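Local coordinates for protein putative invasin (Yersinia pseudotuberculosis IP 31758, PDB 5N40) that probably acts as a surface adhesin of the invasin family, with immunoglobulin-like domains carrying a C-type lectin-like domain at the C-terminal end, at residues L83-N86 with N91-T94; T9-L14 with S38-V43; E235-S240 with N292-N297; H322-M327 with G344-S349; T199-A202 with D208-N211. The protein carries 1 engineered substitution. All coordinates share one frame; numbering follows the deposited sequence.

Contact 1. Residues L83-N86 with N91-T94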
# COMPACT_ATOMS: atom_id res chain seq x y z
N LEU A 83 -15.96 34.80 0.96
CA LEU A 83 -17.32 35.28 1.17
C LEU A 83 -17.53 36.54 0.34
O LEU A 83 -16.69 37.44 0.34
CB LEU A 83 -17.55 35.59 2.64
CG LEU A 83 -17.30 34.44 3.62
CD1 LEU A 83 -17.22 34.95 5.05
CD2 LEU A 83 -18.38 33.41 3.49
N SER A 84 -18.67 36.61 -0.35
CA SER A 84 -19.06 37.81 -1.09
C SER A 84 -20.46 38.24 -0.67
O SER A 84 -21.21 37.48 -0.05
CB SER A 84 -19.02 37.58 -2.60
OG SER A 84 -20.07 36.73 -3.02
N VAL A 85 -20.80 39.47 -1.02
CA VAL A 85 -22.06 40.07 -0.61
C VAL A 85 -22.65 40.83 -1.78
O VAL A 85 -21.93 41.48 -2.54
CB VAL A 85 -21.87 41.00 0.62
CG1 VAL A 85 -20.76 41.99 0.36
CG2 VAL A 85 -23.16 41.71 0.98
N ASN A 86 -23.97 40.75 -1.94
CA ASN A 86 -24.67 41.57 -2.91
C ASN A 86 -25.93 42.13 -2.27
O ASN A 86 -26.47 41.58 -1.31
CB ASN A 86 -24.99 40.80 -4.22
CG ASN A 86 -25.83 39.56 -4.00
OD1 ASN A 86 -27.04 39.64 -3.78
ND2 ASN A 86 -25.20 38.39 -4.10
N ASN A 91 -23.45 43.17 -6.83
CA ASN A 91 -22.32 42.92 -5.96
C ASN A 91 -21.93 44.19 -5.22
O ASN A 91 -21.87 45.27 -5.81
CB ASN A 91 -21.10 42.42 -6.75
CG ASN A 91 -19.89 42.18 -5.86
OD1 ASN A 91 -19.88 41.25 -5.05
ND2 ASN A 91 -18.86 43.01 -6.00
N LEU A 92 -21.66 44.05 -3.92
CA LEU A 92 -21.09 45.11 -3.11
C LEU A 92 -19.61 44.81 -2.93
O LEU A 92 -19.24 43.85 -2.23
CB LEU A 92 -21.80 45.22 -1.76
CG LEU A 92 -21.23 46.28 -0.81
CD1 LEU A 92 -21.52 47.67 -1.34
CD2 LEU A 92 -21.78 46.10 0.59
N GLY A 93 -18.76 45.62 -3.54
CA GLY A 93 -17.35 45.32 -3.64
C GLY A 93 -16.56 45.62 -2.39
O GLY A 93 -15.49 46.22 -2.44
N THR A 94 -17.08 45.20 -1.24
CA THR A 94 -16.30 45.31 -0.02
C THR A 94 -15.25 44.20 0.02
O THR A 94 -15.35 43.19 -0.68
CB THR A 94 -17.22 45.26 1.21
OG1 THR A 94 -16.45 45.41 2.40
CG2 THR A 94 -17.99 43.94 1.26
O HOH W 1 -18.81 41.06 -2.52

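Contact 2. Residues T9-L14 with S38-V43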
# COMPACT_ATOMS: atom_id res chain seq x y z
N THR A 9 -18.13 50.88 -0.22
CA THR A 9 -17.37 49.64 -0.08
C THR A 9 -16.22 49.78 0.91
O THR A 9 -15.68 48.76 1.34
CB THR A 9 -16.84 49.19 -1.45
OG1 THR A 9 -15.98 50.19 -2.00
CG2 THR A 9 -17.99 48.94 -2.41
N THR A 10 -15.85 51.00 1.28
CA THR A 10 -14.80 51.23 2.26
C THR A 10 -15.34 51.39 3.68
O THR A 10 -14.70 50.95 4.63
CB THR A 10 -13.98 52.47 1.88
OG1 THR A 10 -14.85 53.59 1.71
CG2 THR A 10 -13.21 52.22 0.59
N ASN A 11 -16.50 52.03 3.84
CA ASN A 11 -17.09 52.13 5.18
C ASN A 11 -17.83 50.86 5.56
O ASN A 11 -17.94 50.55 6.75
CB ASN A 11 -18.03 53.33 5.26
CG ASN A 11 -17.30 54.65 5.14
OD1 ASN A 11 -16.13 54.76 5.51
ND2 ASN A 11 -17.99 55.66 4.63
N SER A 12 -18.35 50.13 4.59
CA SER A 12 -18.96 48.84 4.86
C SER A 12 -17.89 47.79 5.11
O SER A 12 -16.81 47.83 4.51
CB SER A 12 -19.85 48.39 3.70
OG SER A 12 -20.91 49.30 3.48
N THR A 13 -18.20 46.83 5.98
CA THR A 13 -17.27 45.75 6.28
C THR A 13 -18.03 44.43 6.29
O THR A 13 -19.22 44.38 6.62
CB THR A 13 -16.57 45.96 7.63
OG1 THR A 13 -17.53 45.89 8.69
CG2 THR A 13 -15.88 47.30 7.66
N LEU A 14 -17.33 43.37 5.88
CA LEU A 14 -17.83 42.00 5.95
C LEU A 14 -16.84 41.21 6.78
O LEU A 14 -15.65 41.17 6.47
CB LEU A 14 -17.98 41.40 4.55
CG LEU A 14 -18.68 40.04 4.46
CD1 LEU A 14 -20.17 40.18 4.78
CD2 LEU A 14 -18.48 39.41 3.09
N SER A 38 -21.60 56.57 2.26
CA SER A 38 -20.36 57.32 2.13
C SER A 38 -20.13 58.27 3.30
O SER A 38 -19.01 58.77 3.46
CB SER A 38 -20.38 58.12 0.82
OG SER A 38 -21.48 59.01 0.80
N ASN A 39 -21.16 58.55 4.09
CA ASN A 39 -21.04 59.36 5.30
C ASN A 39 -20.94 58.51 6.55
O ASN A 39 -20.99 59.05 7.67
CB ASN A 39 -22.24 60.31 5.40
CG ASN A 39 -22.25 61.35 4.31
OD1 ASN A 39 -21.26 62.04 4.09
ND2 ASN A 39 -23.37 61.46 3.60
N ASN A 40 -20.80 57.20 6.39
CA ASN A 40 -20.74 56.21 7.47
C ASN A 40 -22.04 56.12 8.26
O ASN A 40 -22.03 55.70 9.42
CB ASN A 40 -19.57 56.48 8.42
CG ASN A 40 -19.11 55.22 9.11
OD1 ASN A 40 -19.15 54.12 8.54
ND2 ASN A 40 -18.67 55.35 10.36
N ASN A 41 -23.17 56.48 7.65
CA ASN A 41 -24.47 56.21 8.24
C ASN A 41 -24.88 54.77 7.96
O ASN A 41 -24.61 54.25 6.88
CB ASN A 41 -25.53 57.15 7.67
CG ASN A 41 -25.16 58.61 7.82
OD1 ASN A 41 -25.02 59.33 6.82
ND2 ASN A 41 -25.01 59.07 9.05
N PRO A 42 -25.56 54.10 8.90
CA PRO A 42 -26.09 52.76 8.61
C PRO A 42 -27.16 52.81 7.53
O PRO A 42 -27.94 53.76 7.45
CB PRO A 42 -26.68 52.31 9.96
CG PRO A 42 -26.08 53.21 10.98
CD PRO A 42 -25.84 54.52 10.29
N VAL A 43 -27.19 51.78 6.68
CA VAL A 43 -28.22 51.64 5.66
C VAL A 43 -29.11 50.48 6.08
O VAL A 43 -28.69 49.32 6.09
CB VAL A 43 -27.61 51.39 4.27
CG1 VAL A 43 -28.70 51.33 3.22
CG2 VAL A 43 -26.60 52.48 3.94
O HOH W 2 -17.06 52.17 8.78

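Contact 3. Residues E235-S240 with N292-N297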
# COMPACT_ATOMS: atom_id res chain seq x y z
N GLU A 235 6.02 -26.63 -2.69
CA GLU A 235 6.52 -27.64 -1.75
C GLU A 235 6.87 -28.93 -2.47
O GLU A 235 7.83 -29.61 -2.10
CB GLU A 235 5.48 -27.91 -0.67
CG GLU A 235 5.19 -26.74 0.25
CD GLU A 235 6.33 -26.40 1.20
OE1 GLU A 235 7.25 -27.23 1.36
OE2 GLU A 235 6.31 -25.30 1.78
N THR A 236 6.05 -29.31 -3.45
CA THR A 236 6.29 -30.44 -4.32
C THR A 236 5.90 -30.06 -5.74
O THR A 236 5.13 -29.13 -5.97
CB THR A 236 5.49 -31.69 -3.90
OG1 THR A 236 4.09 -31.43 -4.05
CG2 THR A 236 5.77 -32.06 -2.45
N LEU A 237 6.44 -30.81 -6.71
CA LEU A 237 6.01 -30.74 -8.10
C LEU A 237 5.80 -32.17 -8.60
O LEU A 237 6.46 -33.10 -8.14
CB LEU A 237 7.03 -30.03 -8.98
CG LEU A 237 7.36 -28.57 -8.64
CD1 LEU A 237 8.59 -28.13 -9.42
CD2 LEU A 237 6.18 -27.65 -8.95
N THR A 238 4.89 -32.34 -9.54
CA THR A 238 4.59 -33.66 -10.08
C THR A 238 4.75 -33.68 -11.59
O THR A 238 4.32 -32.75 -12.29
CB THR A 238 3.18 -34.09 -9.68
OG1 THR A 238 3.06 -34.09 -8.25
CG2 THR A 238 2.87 -35.49 -10.20
N ALA A 239 5.35 -34.75 -12.10
CA ALA A 239 5.48 -34.95 -13.53
C ALA A 239 5.23 -36.42 -13.84
O ALA A 239 6.04 -37.28 -13.48
CB ALA A 239 6.85 -34.51 -14.04
N SER A 240 4.08 -36.70 -14.45
CA SER A 240 3.73 -38.03 -14.94
C SER A 240 3.90 -39.09 -13.86
O SER A 240 4.61 -40.09 -14.02
CB SER A 240 4.54 -38.35 -16.20
OG SER A 240 4.24 -37.39 -17.20
N ASN A 292 11.18 -30.67 -18.36
CA ASN A 292 10.38 -30.47 -19.57
C ASN A 292 9.02 -29.87 -19.26
O ASN A 292 8.43 -29.20 -20.11
CB ASN A 292 10.22 -31.80 -20.30
CG ASN A 292 11.49 -32.25 -20.99
OD1 ASN A 292 12.33 -31.43 -21.36
ND2 ASN A 292 11.63 -33.56 -21.18
N LEU A 293 8.50 -30.10 -18.05
CA LEU A 293 7.24 -29.48 -17.65
C LEU A 293 7.43 -27.99 -17.38
O LEU A 293 6.55 -27.18 -17.69
CB LEU A 293 6.70 -30.19 -16.41
CG LEU A 293 5.20 -30.45 -16.31
CD1 LEU A 293 4.71 -31.27 -17.48
CD2 LEU A 293 4.92 -31.18 -15.00
N TYR A 294 8.58 -27.60 -16.82
CA TYR A 294 8.89 -26.21 -16.48
C TYR A 294 10.24 -25.84 -17.08
O TYR A 294 11.23 -25.68 -16.35
CB TYR A 294 8.90 -26.02 -14.96
CG TYR A 294 7.66 -26.53 -14.27
CD1 TYR A 294 6.50 -25.77 -14.21
CD2 TYR A 294 7.65 -27.79 -13.67
CE1 TYR A 294 5.36 -26.24 -13.58
CE2 TYR A 294 6.51 -28.26 -13.04
CZ TYR A 294 5.38 -27.49 -12.99
OH TYR A 294 4.25 -27.99 -12.36
N PRO A 295 10.32 -25.69 -18.40
CA PRO A 295 11.62 -25.55 -19.07
C PRO A 295 12.13 -24.12 -19.01
O PRO A 295 11.47 -23.21 -18.50
CB PRO A 295 11.30 -25.99 -20.50
CG PRO A 295 9.90 -25.51 -20.71
CD PRO A 295 9.20 -25.64 -19.36
N LEU A 296 13.34 -23.92 -19.54
CA LEU A 296 13.90 -22.57 -19.72
C LEU A 296 14.02 -21.84 -18.39
O LEU A 296 13.79 -20.63 -18.29
CB LEU A 296 13.05 -21.76 -20.71
CG LEU A 296 12.60 -22.51 -21.95
CD1 LEU A 296 11.67 -21.64 -22.77
CD2 LEU A 296 13.78 -22.98 -22.80
N ASN A 297 14.42 -22.58 -17.35
CA ASN A 297 14.60 -22.09 -15.98
C ASN A 297 13.28 -21.74 -15.30
O ASN A 297 13.27 -21.02 -14.29
CB ASN A 297 15.53 -20.88 -15.92
CG ASN A 297 16.19 -20.75 -14.57
OD1 ASN A 297 16.46 -21.75 -13.91
ND2 ASN A 297 16.44 -19.52 -14.14
O HOH W 3 3.39 -30.44 -11.42

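Contact 4. Residues H322-M327 with G344-S349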
# COMPACT_ATOMS: atom_id res chain seq x y z
N HIS A 322 27.37 -40.83 -10.33
CA HIS A 322 25.98 -40.77 -10.76
C HIS A 322 25.71 -39.45 -11.46
O HIS A 322 26.26 -38.40 -11.10
CB HIS A 322 25.02 -40.93 -9.58
CG HIS A 322 25.07 -42.27 -8.93
ND1 HIS A 322 26.12 -42.68 -8.14
CD2 HIS A 322 24.19 -43.30 -8.93
CE1 HIS A 322 25.89 -43.90 -7.69
NE2 HIS A 322 24.72 -44.30 -8.16
N PHE A 323 24.85 -39.50 -12.47
CA PHE A 323 24.46 -38.30 -13.19
C PHE A 323 23.84 -37.28 -12.24
O PHE A 323 23.12 -37.64 -11.31
CB PHE A 323 23.45 -38.62 -14.29
CG PHE A 323 24.02 -39.42 -15.43
CD1 PHE A 323 24.83 -38.82 -16.37
CD2 PHE A 323 23.71 -40.76 -15.57
CE1 PHE A 323 25.35 -39.55 -17.43
CE2 PHE A 323 24.22 -41.49 -16.63
CZ PHE A 323 25.04 -40.88 -17.56
N TYR A 324 24.12 -36.01 -12.50
CA TYR A 324 23.39 -34.91 -11.92
C TYR A 324 22.74 -34.13 -13.05
O TYR A 324 23.13 -34.25 -14.21
CB TYR A 324 24.31 -34.02 -11.07
CG TYR A 324 25.63 -33.63 -11.73
CD1 TYR A 324 25.69 -32.63 -12.68
CD2 TYR A 324 26.82 -34.26 -11.37
CE1 TYR A 324 26.88 -32.26 -13.27
CE2 TYR A 324 28.02 -33.90 -11.95
CZ TYR A 324 28.05 -32.90 -12.90
OH TYR A 324 29.24 -32.53 -13.49
N VAL A 325 21.72 -33.34 -12.72
CA VAL A 325 20.92 -32.65 -13.72
C VAL A 325 20.91 -31.15 -13.43
O VAL A 325 20.68 -30.73 -12.29
CB VAL A 325 19.48 -33.19 -13.78
CG1 VAL A 325 18.71 -32.53 -14.91
CG2 VAL A 325 19.49 -34.71 -13.95
N TYR A 326 21.16 -30.35 -14.47
CA TYR A 326 20.97 -28.91 -14.45
C TYR A 326 19.48 -28.63 -14.65
O TYR A 326 18.96 -28.75 -15.76
CB TYR A 326 21.77 -28.24 -15.56
CG TYR A 326 23.28 -28.42 -15.48
CD1 TYR A 326 23.87 -29.63 -15.77
CD2 TYR A 326 24.10 -27.34 -15.16
CE1 TYR A 326 25.25 -29.79 -15.72
CE2 TYR A 326 25.48 -27.49 -15.10
CZ TYR A 326 26.04 -28.71 -15.38
OH TYR A 326 27.41 -28.86 -15.33
N MET A 327 18.78 -28.25 -13.58
CA MET A 327 17.34 -28.06 -13.70
C MET A 327 16.97 -26.72 -14.32
O MET A 327 15.78 -26.45 -14.51
CB MET A 327 16.69 -28.23 -12.32
CG MET A 327 16.79 -29.65 -11.78
SD MET A 327 16.03 -30.87 -12.88
CE MET A 327 14.30 -30.47 -12.73
N GLY A 344 31.22 -33.51 -4.39
CA GLY A 344 30.19 -32.58 -4.86
C GLY A 344 29.12 -32.36 -3.81
O GLY A 344 28.57 -33.31 -3.26
N ASN A 345 28.83 -31.09 -3.52
CA ASN A 345 27.75 -30.70 -2.63
C ASN A 345 26.66 -30.09 -3.51
O ASN A 345 26.72 -28.92 -3.88
CB ASN A 345 28.22 -29.72 -1.55
CG ASN A 345 29.08 -30.40 -0.50
OD1 ASN A 345 28.82 -31.54 -0.10
ND2 ASN A 345 30.12 -29.70 -0.05
N TYR A 346 25.66 -30.91 -3.83
CA TYR A 346 24.66 -30.58 -4.83
C TYR A 346 23.28 -30.57 -4.20
O TYR A 346 23.09 -30.98 -3.05
CB TYR A 346 24.71 -31.59 -5.99
CG TYR A 346 26.05 -31.73 -6.67
CD1 TYR A 346 26.97 -30.69 -6.67
CD2 TYR A 346 26.40 -32.91 -7.32
CE1 TYR A 346 28.20 -30.82 -7.30
CE2 TYR A 346 27.62 -33.04 -7.95
CZ TYR A 346 28.51 -32.00 -7.94
OH TYR A 346 29.73 -32.15 -8.57
N ASN A 347 22.31 -30.10 -4.97
CA ASN A 347 20.92 -30.10 -4.51
C ASN A 347 20.34 -31.50 -4.52
O ASN A 347 20.72 -32.35 -5.33
CB ASN A 347 20.07 -29.20 -5.40
CG ASN A 347 20.27 -27.72 -5.12
OD1 ASN A 347 20.09 -27.26 -3.99
ND2 ASN A 347 20.64 -26.96 -6.15
N VAL A 348 19.39 -31.74 -3.62
CA VAL A 348 18.62 -32.97 -3.61
C VAL A 348 17.13 -32.64 -3.58
O VAL A 348 16.65 -32.00 -2.63
CB VAL A 348 18.99 -33.89 -2.43
CG1 VAL A 348 18.13 -35.14 -2.42
CG2 VAL A 348 20.46 -34.26 -2.51
N SER A 349 16.42 -33.05 -4.63
CA SER A 349 14.97 -33.10 -4.64
C SER A 349 14.57 -34.55 -4.42
O SER A 349 14.86 -35.42 -5.25
CB SER A 349 14.40 -32.57 -5.95
OG SER A 349 13.00 -32.78 -6.01

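Contact 5. Residues T199-A202 with D208-N211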
# COMPACT_ATOMS: atom_id res chain seq x y z
N THR A 199 5.13 -2.06 5.90
CA THR A 199 4.19 -1.31 6.72
C THR A 199 3.80 -0.06 5.95
O THR A 199 4.64 0.80 5.68
CB THR A 199 4.80 -0.95 8.07
OG1 THR A 199 5.19 -2.14 8.76
CG2 THR A 199 3.79 -0.18 8.92
N LEU A 200 2.53 0.03 5.59
CA LEU A 200 1.97 1.21 4.94
C LEU A 200 1.24 2.06 5.96
O LEU A 200 0.42 1.54 6.73
CB LEU A 200 1.00 0.81 3.82
CG LEU A 200 1.65 0.21 2.57
CD1 LEU A 200 0.59 -0.27 1.61
CD2 LEU A 200 2.56 1.24 1.89
N ARG A 201 1.52 3.36 5.97
CA ARG A 201 0.83 4.29 6.86
C ARG A 201 -0.15 5.14 6.05
O ARG A 201 0.25 5.82 5.10
CB ARG A 201 1.81 5.18 7.60
CG ARG A 201 1.12 6.10 8.60
CD ARG A 201 2.12 6.62 9.60
NE ARG A 201 3.05 7.56 9.00
CZ ARG A 201 4.02 8.16 9.68
NH1 ARG A 201 4.19 7.90 10.96
NH2 ARG A 201 4.83 9.01 9.07
N ALA A 202 -1.42 5.08 6.42
CA ALA A 202 -2.44 5.97 5.89
C ALA A 202 -2.47 7.24 6.73
O ALA A 202 -2.56 7.16 7.95
CB ALA A 202 -3.80 5.28 5.90
N ASP A 208 -3.91 12.80 11.31
CA ASP A 208 -4.27 11.53 11.92
C ASP A 208 -3.85 10.39 11.00
O ASP A 208 -3.96 10.48 9.78
CB ASP A 208 -5.78 11.51 12.17
CG ASP A 208 -6.20 12.53 13.21
OD1 ASP A 208 -5.77 12.38 14.37
OD2 ASP A 208 -6.92 13.50 12.86
N MET A 209 -3.33 9.32 11.60
CA MET A 209 -2.69 8.24 10.85
C MET A 209 -3.01 6.89 11.47
O MET A 209 -3.39 6.78 12.64
CB MET A 209 -1.17 8.41 10.80
CG MET A 209 -0.69 9.78 10.39
SD MET A 209 1.08 9.99 10.62
CE MET A 209 1.28 9.75 12.37
N GLU A 210 -2.82 5.84 10.67
CA GLU A 210 -2.92 4.47 11.14
C GLU A 210 -2.11 3.60 10.18
O GLU A 210 -2.01 3.92 8.99
CB GLU A 210 -4.38 3.99 11.21
CG GLU A 210 -4.55 2.59 11.76
CD GLU A 210 -3.92 2.42 13.12
OE1 GLU A 210 -2.70 2.16 13.20
OE2 GLU A 210 -4.64 2.59 14.13
N ASN A 211 -1.53 2.52 10.71
CA ASN A 211 -0.64 1.63 9.98
C ASN A 211 -1.30 0.28 9.71
O ASN A 211 -2.14 -0.19 10.48
CB ASN A 211 0.66 1.35 10.75
CG ASN A 211 1.52 2.58 10.92
OD1 ASN A 211 1.49 3.49 10.10
ND2 ASN A 211 2.32 2.59 11.98

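Contact 1. Residues L83-N86 with N91-T94
V85 O is the acceptor that ties together strands 79-87 and 90-102 of the hairpin. It takes the backbone hydrogen bond from L92 N at 2.9 Å, and the N-H points almost straight at the oxygen (170°). One residue further toward the turn, N86 and N91 form an antiparallel non-hydrogen-bonded pair. N86 CB lies 3.8 Å from N91 CA there, and the two side chains diverge.

A water takes the place of a second direct strand bond. It accepts from V85 N at 3.0 Å and donates to L92 O at 2.8 Å. L92 O also receives a weak bond from T94 N across the inverse gamma turn centred on G93.

The apolar part of the contact hangs on one methyl. V85 CG1 sits between its own backbone N and carbonyl carbon (chi1 52°). From there it meets T94 CG2 at 3.5 Å and L92 CB at 4.0 Å. The V85 and T94 side chains cross at about a right angle. V85 also rests on V48, F50 and L33, and L92 on L33 and L35, so both face the interior of this immunoglobulin-like domain.

Between 83-86 and 91-94, then, one direct bond, one water and a small apolar cluster join the strands. The water bridges V85 N and L92 O, which do not meet directly, probably because the gamma turn at G93 shifts the chain.

Contact 2. Residues T9-L14 with S38-V43
N11 and N40 carry this surface contact, and water does much of the joining. Water 2 donates to N11 O at 2.7 Å and to N40 OD1 at 2.9 Å. It therefore links a backbone carbonyl of one segment to a side-chain carbonyl of the other.

Where N40 OD1 meets N11, the touch is van der Waals packing. N40 OD1 lies 3.6 Å from N11 CB and 3.9 Å from N11 CG. The two amide planes are turned 56° from each other, so the groups do not stack. N40 has its CG roughly opposite the backbone N (chi1 -154°), which swings OD1 toward N11.

Among the polar groups, N11 ND2 points at the backbone of the facing loop. Its hydrogen bond goes to D37 O, just before that loop segment. S38 O is a longer neighbour, 3.5 Å from N11 ND2.

Further side-chain to backbone bonds shape each side. D37 OD1 accepts from N39 N in an Asx turn, and also from N41 N. N40 within the loop has left-handed backbone angles. On the other side, S12 OG bonds to S8 O and R36 N, in the lead-in to strand 13-22.

The loop between strands 28-34 and 48-52 is in this way held beside that lead-in. The two loops meet at one end of a beta sandwich, here an immunoglobulin-like domain of the invasin domain 3 family.

Contact 3. Residues E235-S240 with N292-N297
Y294 reaches from the end of helix 284-293 to strand 236-239, where it meets L237. Its chain leaves the backbone with CG opposite the carbonyl carbon (chi1 -52°). This sends the ring toward the strand. CB itself serves as the stem, and the touching begins further out. CE2 is 4.1 Å from L237 CD2. CZ comes to the same methyl at 4.1 Å. OH, at the tip, is 3.9 Å from L237 CD2. The methyl approaches the ring obliquely.

The hydroxyl ends at a water. Water 3 lies in the plane of the ring, at its edge, 2.8 Å from Y294 OH. It donates a short bond of 2.6 Å to T238 O. The strand carbonyl and the phenol are therefore connected through one water molecule.

The domain has the C-type lectin-like fold. In it, strand 236-239 pairs with strand 242-245 as a small hairpin near the start of the domain, and helix 284-293 lies against this hairpin. L237 also packs on L290 of the helix and on A303 and W305, so the tyrosine ring covers one part of a larger apolar patch.

L293 is the second side chain that crosses. Its CD2 sits 3.2 Å from T238 O, a close approach of a methyl to a carbonyl. The same CD2 touches A239 CB at 4.0 Å. T238 O thus has two neighbours from this contact, the water and the leucine methyl. A239 CB leans on S289 of the same helix as well.

Contact 4. Residues H322-M327 with G344-S349
Y324 and Y346 meet ring against ring on the surface of the C-type lectin-like domain. Y324 belongs to strand 321-325, and Y346 to the chain that follows helix 340-343. The closest atoms are Y324 CD2 and Y346 CE2, 3.7 Å apart. Y324 CE2 follows, 4.1 Å from Y346 CE2 and 4.2 Å from Y346 OH. The planes are inclined at 65° and the ring centroids lie 5.2 Å apart. The rings meet obliquely, and the contact is apolar.

The torsions bring the rings together. Y324 has CG between its backbone N and carbonyl carbon (chi1 47°), which lifts the ring off the strand toward the other segment.

The next shell packs against both tyrosines. V310 touches both side chains, so it lies against each half of the pair. Y324 is also held by strand pairing to A333, and Y346 by backbone bonding to F270. R312 packs on Y346 and gives its NH2 to G344 O, which ties the chain before the ring to strand 311-313.

Within its own segment, Y324 has Y326 CE1 at its ring edge, in plane. Y346 folds back over its own chain: G344 CA sits 3.5 Å above the plane of the Y346 ring, offset toward the rim.

Contact 5. Residues T199-A202 with D208-N211
Strands 197-204 and 209-217 run antiparallel here, with A202 and E210 as a hydrogen-bonded pair and R201 and N211 as the non-hydrogen-bonded pair beside it. A202 N bonds to E210 O at 2.9 Å, and E210 N returns a bond to A202 O at 3.0 Å. CA-H groups add weaker contacts, among them M209 CA to A202 O at 3.1 Å.

R201 carries the side-chain contact. Its chain bends at chi3 (70°) and lays the guanidinium beside M209. The sulfur covers one face: M209 SD is 3.5 Å from R201 NE and lies nearer the rim than the centre. M209 CE reaches R201 NH1 at 3.7 Å.

N211 runs alongside R201 on the same side of the sheet, pointing the same way. N211 OD1 packs tightly on the aliphatic part, 3.0 Å from R201 CG, and the amide and guanidinium planes differ by 26°. Next to it, T199 CG2 touches N211 CB at 3.9 Å.

On the opposite face, E210 curls back and its OE1 accepts from N211 N at 2.8 Å with the anti lone pair. A202 shares that face and packs on F145 and V127 in the sandwich interior.

The charge of R201 has its partner outside the two segments, E146 on strand 142-151, through NH2. With M209 over one face and E146 at its end, the guanidinium is held across three strands, and its charge would probably polarise the sulfur.

In the fold
Along the chain the contacts come in series in the order 2, 1, 5, 3, 4. Contacts 1 and 2 lie in the N-terminal invasin domain 3, and both reach one mixed sheet, through neighbouring strands 90-102 and 13-22. Their centres are about 13 Å apart, and T94 OG1 probably bonds to S12 O between them. Contact 5 lies in the middle immunoglobulin-like domain, its centre about 43 Å from that of contact 1. Contacts 3 and 4 belong to the C-terminal adhesion domain, with centres about 15 Å apart. Contacts 2 and 4 are about 96 Å apart, centre to centre. This is an elongated rod, consistent with an adhesin that presents its lectin-like domain away from the bacterial surface.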